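Local coordinates for lipoprotein (Bacillus anthracis, PDB 4JG9) that is a putative lipoprotein, probably anchored to the cell membrane by an N-terminal lipid, that may bind lipids, at the interface of chains A and B. Coordinates in Å, arbitrary orientation; residue numbers count along the deposited sequence, not the author numbering. Chains: chain A/B, Lipoprotein.

The interface of chains A and B. Residues chain A 42, 44, 105, 130-131, 163; chain B 126-127.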
ATOM      1  N   PRO A  42      -5.019   2.305   5.389  1.00 39.97           N
ATOM      2  CA  PRO A  42      -5.063   1.798   6.765  1.00 40.26           C
ATOM      3  C   PRO A  42      -6.329   2.270   7.473  1.00 42.16           C
ATOM      4  O   PRO A  42      -6.833   3.349   7.178  1.00 42.00           O
ATOM      5  CB  PRO A  42      -3.817   2.428   7.409  1.00 39.62           C
ATOM      6  CG  PRO A  42      -2.877   2.645   6.251  1.00 41.97           C
ATOM      7  CD  PRO A  42      -3.768   3.022   5.090  1.00 35.86           C
ATOM      8  N   PHE A  44      -6.753   3.482  10.298  1.00 47.76           N
ATOM      9  CA  PHE A  44      -6.562   4.691  11.106  1.00 44.42           C
ATOM     10  C   PHE A  44      -6.481   5.940  10.253  1.00 46.73           C
ATOM     11  O   PHE A  44      -6.366   7.047  10.778  1.00 50.37           O
ATOM     12  CB  PHE A  44      -5.353   4.586  12.057  1.00 38.15           C
ATOM     13  CG  PHE A  44      -4.068   4.177  11.383  1.00 36.02           C
ATOM     14  CD1 PHE A  44      -3.232   5.128  10.803  1.00 40.79           C
ATOM     15  CD2 PHE A  44      -3.689   2.834  11.340  1.00 34.32           C
ATOM     16  CE1 PHE A  44      -2.022   4.750  10.184  1.00 38.79           C
ATOM     17  CE2 PHE A  44      -2.495   2.444  10.732  1.00 38.13           C
ATOM     18  CZ  PHE A  44      -1.653   3.405  10.154  1.00 37.42           C
ATOM     19  N   SER A 105       4.173   5.849  10.855  1.00 38.32           N
ATOM     20  CA  SER A 105       3.483   5.736   9.570  1.00 43.21           C
ATOM     21  C   SER A 105       3.414   7.072   8.835  1.00 42.48           C
ATOM     22  O   SER A 105       3.228   8.136   9.438  1.00 42.76           O
ATOM     23  CB  SER A 105       2.057   5.189   9.742  1.00 44.46           C
ATOM     24  OG  SER A 105       2.024   3.973  10.469  1.00 41.74           O
ATOM     25  N   TRP A 130       3.562   1.651   4.361  1.00 35.90           N
ATOM     26  CA  TRP A 130       2.931   2.730   5.113  1.00 36.62           C
ATOM     27  C   TRP A 130       3.770   3.082   6.322  1.00 41.92           C
ATOM     28  O   TRP A 130       3.831   4.249   6.741  1.00 44.26           O
ATOM     29  CB  TRP A 130       1.550   2.308   5.635  1.00 34.50           C
ATOM     30  CG  TRP A 130       0.596   1.753   4.609  1.00 37.52           C
ATOM     31  CD1 TRP A 130       0.321   0.433   4.374  1.00 37.57           C
ATOM     32  CD2 TRP A 130      -0.235   2.501   3.712  1.00 36.47           C
ATOM     33  NE1 TRP A 130      -0.630   0.317   3.379  1.00 37.85           N
ATOM     34  CE2 TRP A 130      -0.978   1.572   2.951  1.00 35.48           C
ATOM     35  CE3 TRP A 130      -0.424   3.869   3.480  1.00 38.23           C
ATOM     36  CZ2 TRP A 130      -1.895   1.963   1.968  1.00 36.89           C
ATOM     37  CZ3 TRP A 130      -1.333   4.257   2.491  1.00 42.47           C
ATOM     38  CH2 TRP A 130      -2.055   3.300   1.750  1.00 33.15           C
ATOM     39  N   THR A 131       4.392   2.053   6.895  1.00 36.80           N
ATOM     40  CA  THR A 131       4.895   2.117   8.259  1.00 37.20           C
ATOM     41  C   THR A 131       6.317   1.588   8.406  1.00 38.54           C
ATOM     42  O   THR A 131       6.675   0.582   7.800  1.00 43.59           O
ATOM     43  CB  THR A 131       3.947   1.295   9.164  1.00 36.13           C
ATOM     44  OG1 THR A 131       2.617   1.816   9.044  1.00 35.68           O
ATOM     45  CG2 THR A 131       4.387   1.309  10.632  1.00 35.95           C
ATOM     46  N   GLU A 163      -0.153   4.261  15.270  1.00 40.80           N
ATOM     47  CA  GLU A 163      -1.470   4.337  14.620  1.00 42.66           C
ATOM     48  C   GLU A 163      -2.337   5.501  15.052  1.00 43.62           C
ATOM     49  O   GLU A 163      -3.508   5.568  14.680  1.00 47.61           O
ATOM     50  CB  GLU A 163      -2.245   3.014  14.763  1.00 36.87           C
ATOM     51  CG  GLU A 163      -1.487   1.846  14.189  1.00 37.59           C
ATOM     52  CD  GLU A 163      -2.363   0.632  13.921  1.00 46.19           C
ATOM     53  OE1 GLU A 163      -3.561   0.669  14.294  1.00 47.42           O
ATOM     54  OE2 GLU A 163      -1.843  -0.347  13.319  1.00 41.88           O
TER
ATOM     55  N   SER B 126      -4.393  -3.467  10.630  1.00 39.76           N
ATOM     56  CA  SER B 126      -5.141  -2.272  10.260  1.00 40.30           C
ATOM     57  C   SER B 126      -4.686  -1.795   8.874  1.00 42.49           C
ATOM     58  O   SER B 126      -5.308  -0.916   8.274  1.00 48.89           O
ATOM     59  CB  SER B 126      -4.942  -1.180  11.297  1.00 39.63           C
ATOM     60  OG  SER B 126      -3.569  -0.866  11.365  1.00 54.74           O
ATOM     61  N   GLU B 127      -3.584  -2.367   8.387  1.00 35.23           N
ATOM     62  CA  GLU B 127      -3.001  -1.969   7.111  1.00 36.47           C
ATOM     63  C   GLU B 127      -3.164  -3.007   6.006  1.00 41.84           C
ATOM     64  O   GLU B 127      -2.930  -4.196   6.207  1.00 45.41           O
ATOM     65  CB  GLU B 127      -1.509  -1.665   7.275  1.00 36.65           C
ATOM     66  CG  GLU B 127      -1.197  -0.454   8.187  1.00 40.90           C
ATOM     67  CD  GLU B 127       0.274  -0.376   8.575  1.00 49.68           C
ATOM     68  OE1 GLU B 127       1.113  -0.923   7.822  1.00 53.76           O
ATOM     69  OE2 GLU B 127       0.596   0.249   9.612  1.00 54.27           O
TER
HETATM   70  O   HOH W   1      -2.028  -3.326  12.455  0.50 42.96           O
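A loop of chain B, B:Ser126 and B:Glu127, docks against chain A where A:Thr131 starts strand 131-132 and A:Pro42, A:Phe44, A:Trp130 and A:Glu163 come in from loops. The patch belongs to a two-fold symmetric interface and recurs with the chains exchanged; this dimer may or may not form outside the crystal. B:Glu127 has 86 Å² of its surface buried against chain A. Its CG lies anti to its own carbonyl carbon (chi1 -65°) and the chain runs on extended, carrying the carboxylate to A:Thr131. There the threonine hydroxyl OG1 donates to OE2 of B:Glu127 at 2.6 Å, meeting it from above the carboxylate, 43° out of the plane. A:Ser105, on strand 102-110, stands behind as second shell: its OG is hydrogen-bonded to A:Thr131 OG1 (2.7 Å) and should help fix that hydroxyl. A:Pro42 CB packs on the glutamate's CG at 4.0 Å, while A:Trp130 CD1 lies 4.0 Å from CB of B:Glu127. The ring of A:Phe44 is held between A:Glu163 CA over one face and A:Pro42 CB on the other, and presents its edge to chain B, with B:Ser126 OG and B:Glu127 OE2 in the ring plane. Beside it, B:Ser126 OG donates to A:Glu163 OE2 (2.7 Å), again from above the carboxylate. Water 1 bridges the same pair, 3.1 Å from A:Glu163 OE2 and 3.0 Å from the backbone N of B:Ser126.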